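Local coordinates for Endoglucanase(Endo-1,4-beta-glucanase)protein (PDB 6R2J) that probably hydrolyses beta-1,4-glucosidic bonds of cellulose as a family 5 glycoside hydrolase, and is seen here in complex with cellobiose, at residues Arg56-Trp61 with Asp97-Gly102; Gly135-Asp140 with Gln169-Ile174. All blocks are in the same frame, centred on the assembly; numbering follows the deposited sequence.

Contact 1: Arg56-Trp61 with Asp97-Gly102; sequences RFPFIW and DMHNYG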
loop_
_atom_site.group_PDB
_atom_site.type_symbol
_atom_site.label_atom_id
_atom_site.label_comp_id
_atom_site.label_asym_id
_atom_site.label_seq_id
_atom_site.Cartn_x
_atom_site.Cartn_y
_atom_site.Cartn_z
ATOM N N ARG A 56 -0.111 -5.569 1.928
ATOM C CA ARG A 56 0.752 -4.545 1.362
ATOM C C ARG A 56 2.024 -4.514 2.197
ATOM O O ARG A 56 1.963 -4.413 3.428
ATOM C CB ARG A 56 0.082 -3.167 1.342
ATOM C CG ARG A 56 1.039 -2.042 0.813
ATOM C CD ARG A 56 0.219 -0.812 0.610
ATOM N NE ARG A 56 0.868 0.389 0.082
ATOM C CZ ARG A 56 1.295 1.413 0.808
ATOM N NH1 ARG A 56 1.222 1.387 2.134
ATOM N NH2 ARG A 56 1.766 2.487 0.195
ATOM N N PHE A 57 3.171 -4.622 1.545
ATOM C CA PHE A 57 4.424 -4.753 2.284
ATOM C C PHE A 57 5.427 -3.669 1.926
ATOM O O PHE A 57 6.104 -3.771 0.885
ATOM C CB PHE A 57 5.038 -6.132 2.070
ATOM C CG PHE A 57 6.194 -6.391 2.979
ATOM C CD1 PHE A 57 5.967 -6.676 4.317
ATOM C CD2 PHE A 57 7.494 -6.281 2.534
ATOM C CE1 PHE A 57 7.015 -6.904 5.210
ATOM C CE2 PHE A 57 8.560 -6.472 3.438
ATOM C CZ PHE A 57 8.311 -6.804 4.763
ATOM N N PRO A 58 5.584 -2.632 2.772
ATOM C CA PRO A 58 6.596 -1.595 2.502
ATOM C C PRO A 58 8.044 -2.080 2.677
ATOM O O PRO A 58 8.378 -2.841 3.596
ATOM C CB PRO A 58 6.254 -0.475 3.504
ATOM C CG PRO A 58 4.823 -0.755 3.948
ATOM C CD PRO A 58 4.668 -2.258 3.879
ATOM N N PHE A 59 8.904 -1.598 1.779
ATOM C CA PHE A 59 10.347 -1.716 1.847
ATOM C C PHE A 59 10.879 -0.390 1.311
ATOM O O PHE A 59 10.127 0.435 0.745
ATOM C CB PHE A 59 10.785 -2.958 1.077
ATOM C CG PHE A 59 10.679 -2.792 -0.398
ATOM C CD1 PHE A 59 9.467 -2.961 -1.032
ATOM C CD2 PHE A 59 11.783 -2.367 -1.144
ATOM C CE1 PHE A 59 9.357 -2.771 -2.401
ATOM C CE2 PHE A 59 11.691 -2.156 -2.491
ATOM C CZ PHE A 59 10.484 -2.379 -3.136
ATOM N N ILE A 60 12.182 -0.155 1.492
ATOM C CA ILE A 60 12.780 1.052 0.935
ATOM C C ILE A 60 13.848 0.724 -0.102
ATOM O O ILE A 60 14.581 -0.267 -0.003
ATOM C CB ILE A 60 13.260 2.082 1.987
ATOM C CG1 ILE A 60 14.358 1.494 2.877
ATOM C CG2 ILE A 60 12.028 2.594 2.814
ATOM C CD1 ILE A 60 14.946 2.513 3.838
ATOM N N TRP A 61 13.932 1.587 -1.099
ATOM C CA TRP A 61 14.917 1.431 -2.166
ATOM C C TRP A 61 16.346 1.391 -1.605
ATOM O O TRP A 61 17.167 0.562 -2.025
ATOM C CB TRP A 61 14.668 2.552 -3.189
ATOM C CG TRP A 61 15.534 2.593 -4.376
ATOM C CD1 TRP A 61 16.555 1.732 -4.720
ATOM C CD2 TRP A 61 15.483 3.593 -5.398
ATOM N NE1 TRP A 61 17.146 2.159 -5.883
ATOM C CE2 TRP A 61 16.502 3.287 -6.330
ATOM C CE3 TRP A 61 14.674 4.725 -5.613
ATOM C CZ2 TRP A 61 16.725 4.059 -7.457
ATOM C CZ3 TRP A 61 14.919 5.501 -6.720
ATOM C CH2 TRP A 61 15.947 5.170 -7.627
ATOM N N ASP A 97 5.734 -2.587 -1.801
ATOM C CA ASP A 97 5.562 -1.139 -1.800
ATOM C C ASP A 97 6.927 -0.523 -1.579
ATOM O O ASP A 97 7.489 -0.655 -0.482
ATOM C CB ASP A 97 4.603 -0.763 -0.667
ATOM C CG ASP A 97 4.813 0.655 -0.126
ATOM O OD1 ASP A 97 5.191 1.586 -0.924
ATOM O OD2 ASP A 97 4.656 0.750 1.150
ATOM N N MET A 98 7.458 0.160 -2.601
ATOM C CA MET A 98 8.694 0.929 -2.447
ATOM C C MET A 98 8.334 2.219 -1.705
ATOM O O MET A 98 7.805 3.173 -2.283
ATOM C CB MET A 98 9.354 1.221 -3.789
ATOM C CG MET A 98 10.575 2.117 -3.658
ATOM S SD MET A 98 11.540 2.336 -5.182
ATOM C CE MET A 98 12.198 0.699 -5.515
ATOM N N HIS A 99 8.619 2.244 -0.412
ATOM C CA HIS A 99 8.031 3.203 0.525
ATOM C C HIS A 99 8.897 4.470 0.612
ATOM O O HIS A 99 9.380 4.868 1.687
ATOM C CB HIS A 99 7.936 2.508 1.872
ATOM C CG HIS A 99 6.849 3.012 2.765
ATOM N ND1 HIS A 99 5.515 2.836 2.483
ATOM C CD2 HIS A 99 6.901 3.644 3.962
ATOM C CE1 HIS A 99 4.792 3.351 3.462
ATOM N NE2 HIS A 99 5.609 3.840 4.377
ATOM N N ASN A 100 9.040 5.145 -0.546
ATOM C CA ASN A 100 10.113 6.115 -0.696
ATOM C C ASN A 100 9.743 7.583 -0.918
ATOM O O ASN A 100 10.657 8.407 -1.050
ATOM C CB ASN A 100 11.082 5.664 -1.799
ATOM C CG ASN A 100 12.237 4.844 -1.263
ATOM O OD1 ASN A 100 12.079 3.699 -0.934
ATOM N ND2 ASN A 100 13.401 5.455 -1.153
ATOM N N TYR A 101 8.472 7.951 -0.969
ATOM C CA TYR A 101 8.084 9.367 -0.897
ATOM C C TYR A 101 8.641 10.220 -2.039
ATOM O O TYR A 101 8.875 11.420 -1.867
ATOM C CB TYR A 101 8.517 9.974 0.446
ATOM C CG TYR A 101 7.945 9.259 1.645
ATOM C CD1 TYR A 101 6.654 9.483 2.053
ATOM C CD2 TYR A 101 8.689 8.347 2.338
ATOM C CE1 TYR A 101 6.129 8.805 3.125
ATOM C CE2 TYR A 101 8.162 7.659 3.408
ATOM C CZ TYR A 101 6.881 7.884 3.799
ATOM O OH TYR A 101 6.387 7.188 4.886
ATOM N N GLY A 102 8.831 9.628 -3.217
ATOM C CA GLY A 102 9.406 10.330 -4.348
ATOM C C GLY A 102 10.903 10.584 -4.282
ATOM O O GLY A 102 11.406 11.401 -5.070
#
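D97 lays its carboxylate flat against the guanidinium of R56, the two planes 12° apart. OD2 stands over the centre of the guanidinium, 3.4 Å from R56 CZ, and since no N-H points at it the salt bridge is one of charges alone. The N-H groups of R56 are used elsewhere, NE on D140, NH1 on E252 and N17, NH2 on E175 and N143. The H99 ring carries P58 CB over one face, toward the rim, a CH-pi contact of 3.8 Å from CB to the ring centroid. At the edge of this ring, near its plane, lie D97 OD1 and R56 NH1. H99 ND1 bonds to D97 OD2 at 2.6 Å on the oxygen's syn lone pair, although OD2 sits 27° out of the ring plane. D97 thus faces the arginine and holds the histidine at once.

The F59 ring takes M98 CA over one face, 4.0 Å from its centroid, and has F57 O in plane at its edge. Its CG sits between the backbone N and the carbonyl carbon (chi1 73°), and CD1 comes within 3.1 Å of D97 O. M98 SD approaches the W61 indole obliquely, a Met-aromatic contact, and lies 3.7 Å from W61 CB.

Backbone bonds D97 N to F57 O, F59 N to D97 O and H99 N to F59 O pair the segments in parallel. Past the strands N100 prolongs the series, its OD1 accepting W61 N at 2.8 Å while ND2 bonds to E62 OE1 and R103 O. H99 lies about 3 Å from a bound Tris, probably from the crystallisation liquor. Both segments run off the C-terminal ends of neighbouring parallel strands, where a TIM barrel has its active site.

Contact 2: Gly135-Asp140 with Gln169-Ile174; sequences GLLGYD and QTLIFI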
loop_
_atom_site.group_PDB
_atom_site.type_symbol
_atom_site.label_atom_id
_atom_site.label_comp_id
_atom_site.label_asym_id
_atom_site.label_seq_id
_atom_site.Cartn_x
_atom_site.Cartn_y
_atom_site.Cartn_z
ATOM N N GLY A 135 3.057 -15.624 -4.516
ATOM C CA GLY A 135 2.602 -14.722 -3.497
ATOM C C GLY A 135 2.683 -13.276 -3.876
ATOM O O GLY A 135 2.412 -12.405 -3.050
ATOM N N LEU A 136 3.040 -12.979 -5.116
ATOM C CA LEU A 136 3.119 -11.593 -5.554
ATOM C C LEU A 136 1.816 -11.193 -6.235
ATOM O O LEU A 136 1.410 -11.818 -7.217
ATOM C CB LEU A 136 4.268 -11.381 -6.533
ATOM C CG LEU A 136 4.432 -9.955 -7.058
ATOM C CD1 LEU A 136 4.945 -8.979 -6.012
ATOM C CD2 LEU A 136 5.363 -10.017 -8.273
ATOM N N LEU A 137 1.185 -10.139 -5.735
ATOM C CA LEU A 137 0.062 -9.528 -6.426
ATOM C C LEU A 137 0.501 -8.380 -7.322
ATOM O O LEU A 137 -0.049 -8.212 -8.412
ATOM C CB LEU A 137 -0.930 -8.956 -5.425
ATOM C CG LEU A 137 -2.232 -8.420 -6.008
ATOM C CD1 LEU A 137 -3.059 -9.500 -6.675
ATOM C CD2 LEU A 137 -2.999 -7.753 -4.823
ATOM N N GLY A 138 1.448 -7.554 -6.887
ATOM C CA GLY A 138 1.888 -6.470 -7.739
ATOM C C GLY A 138 2.869 -5.544 -7.049
ATOM O O GLY A 138 3.344 -5.802 -5.936
ATOM N N TYR A 139 3.184 -4.469 -7.780
ATOM C CA TYR A 139 4.238 -3.526 -7.409
ATOM C C TYR A 139 3.628 -2.149 -7.171
ATOM O O TYR A 139 3.176 -1.488 -8.114
ATOM C CB TYR A 139 5.336 -3.394 -8.479
ATOM C CG TYR A 139 6.102 -4.651 -8.766
ATOM C CD1 TYR A 139 6.609 -5.421 -7.720
ATOM C CD2 TYR A 139 6.325 -5.064 -10.066
ATOM C CE1 TYR A 139 7.294 -6.549 -7.955
ATOM C CE2 TYR A 139 7.028 -6.231 -10.324
ATOM C CZ TYR A 139 7.510 -6.971 -9.254
ATOM O OH TYR A 139 8.212 -8.145 -9.458
ATOM N N ASP A 140 3.671 -1.697 -5.926
ATOM C CA ASP A 140 3.330 -0.328 -5.553
ATOM C C ASP A 140 4.651 0.422 -5.694
ATOM O O ASP A 140 5.498 0.430 -4.799
ATOM C CB ASP A 140 2.739 -0.356 -4.149
ATOM C CG ASP A 140 2.149 0.966 -3.719
ATOM O OD1 ASP A 140 2.487 2.022 -4.327
ATOM O OD2 ASP A 140 1.368 0.924 -2.730
ATOM N N GLN A 169 2.523 -9.260 -16.579
ATOM C CA GLN A 169 1.490 -9.971 -15.860
ATOM C C GLN A 169 1.217 -9.401 -14.481
ATOM O O GLN A 169 0.066 -9.417 -14.049
ATOM C CB GLN A 169 1.788 -11.475 -15.729
ATOM C CG GLN A 169 1.947 -12.220 -17.009
ATOM C CD GLN A 169 0.658 -12.370 -17.741
ATOM O OE1 GLN A 169 -0.304 -12.815 -17.169
ATOM N NE2 GLN A 169 0.618 -11.977 -18.997
ATOM N N THR A 170 2.229 -8.891 -13.791
ATOM C CA THR A 170 2.018 -8.352 -12.459
ATOM C C THR A 170 1.249 -7.034 -12.524
ATOM O O THR A 170 1.484 -6.194 -13.405
ATOM C CB THR A 170 3.378 -8.166 -11.781
ATOM O OG1 THR A 170 3.217 -7.845 -10.395
ATOM C CG2 THR A 170 4.168 -7.066 -12.440
ATOM N N LEU A 171 0.306 -6.875 -11.585
ATOM C CA LEU A 171 -0.333 -5.589 -11.345
ATOM C C LEU A 171 0.694 -4.542 -10.916
ATOM O O LEU A 171 1.697 -4.837 -10.264
ATOM C CB LEU A 171 -1.388 -5.716 -10.245
ATOM C CG LEU A 171 -2.552 -6.651 -10.565
ATOM C CD1 LEU A 171 -3.508 -6.721 -9.411
ATOM C CD2 LEU A 171 -3.252 -6.221 -11.833
ATOM N N ILE A 172 0.409 -3.295 -11.268
ATOM C CA ILE A 172 1.205 -2.156 -10.824
ATOM C C ILE A 172 0.253 -1.144 -10.208
ATOM O O ILE A 172 -0.779 -0.815 -10.814
ATOM C CB ILE A 172 2.013 -1.502 -11.965
ATOM C CG1 ILE A 172 3.057 -2.467 -12.519
ATOM C CG2 ILE A 172 2.655 -0.151 -11.452
ATOM C CD1 ILE A 172 3.629 -2.034 -13.879
ATOM N N PHE A 173 0.624 -0.636 -9.020
ATOM C CA PHE A 173 -0.152 0.323 -8.245
ATOM C C PHE A 173 0.498 1.699 -8.315
ATOM O O PHE A 173 1.692 1.869 -7.998
ATOM C CB PHE A 173 -0.319 -0.183 -6.813
ATOM C CG PHE A 173 -1.059 -1.515 -6.756
ATOM C CD1 PHE A 173 -0.420 -2.700 -7.054
ATOM C CD2 PHE A 173 -2.410 -1.574 -6.433
ATOM C CE1 PHE A 173 -1.105 -3.886 -7.029
ATOM C CE2 PHE A 173 -3.084 -2.792 -6.381
ATOM C CZ PHE A 173 -2.429 -3.918 -6.693
ATOM N N ILE A 174 -0.301 2.667 -8.755
ATOM C CA ILE A 174 0.148 4.026 -9.000
ATOM C C ILE A 174 -0.480 4.945 -7.950
ATOM O O ILE A 174 -1.703 5.128 -7.910
ATOM C CB ILE A 174 -0.195 4.488 -10.429
ATOM C CG1 ILE A 174 0.335 3.500 -11.481
ATOM C CG2 ILE A 174 0.360 5.923 -10.687
ATOM C CD1 ILE A 174 1.842 3.360 -11.546
#
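F173 lays CB and one edge of its ring, CD1 and CE1, against D140, Y139 and G138. Its CB lies 3.9 Å from D140 CA; CG stands beside its own backbone N, anti to the carbonyl carbon (chi1 -61°). From there the ring atoms meet successively earlier residues of 135-140. CD1 comes first, 3.9 Å from Y139 O, which sits in plane at the ring edge. CE1 then meets G138 CA at 4.0 Å, and CZ at the tip touches L137 CD2 more loosely. The close fit depends on G138 having no side chain, since a CB there would clash with L171 O and with F173 CE1. L137 CD1 and L171 CD1 extend this apolar side.

On the face of Y139 and I172, turned to helix 152-166, the side chains of Y139 and T170 cross at about a right angle. T170 CG2 rests 3.7 Å from Y139 CE2, while OG1 stands over one face of the ring toward its rim. An alanine in place of Y139 would probably leave T170 CG2 without the ring it packs on and open a gap beside W123 and I163.

Parallel pairing comes from Y139 N to L171 O at 2.9 Å and from F173 N to Y139 O at 2.8 Å; L171 N to L137 O is weak. The two strands and helix 152-166 form a beta-alpha-beta unit of the barrel. Backbone bonds and apolar surfaces therefore join the two segments, whereas the D140 carboxylate, close to E175 and E204, has its counter-charge outside them in R56, which would probably offset the crowding of like charges.

Contacts 1 and 2 lie in one parallel barrel sheet, their centres about 13 Å apart. Strands 93-98 and 136-140 are neighbours in it, which brings M98 N to 3.0 Å from D140 O, probably a hydrogen bond, and packs D97 CA on D140 CB. A salt bridge of 2.9 Å between R56 NE and D140 OD2 reaches past strand 93-98 and ties the first strand of contact 1 to the first of contact 2. Contact 1 is the nearer to the bound sugar: the side chain of H99 lies about 8 Å from a glucose unit, that of D140 about 11 Å. E144, four residues beyond D140, lines the glycan pocket itself.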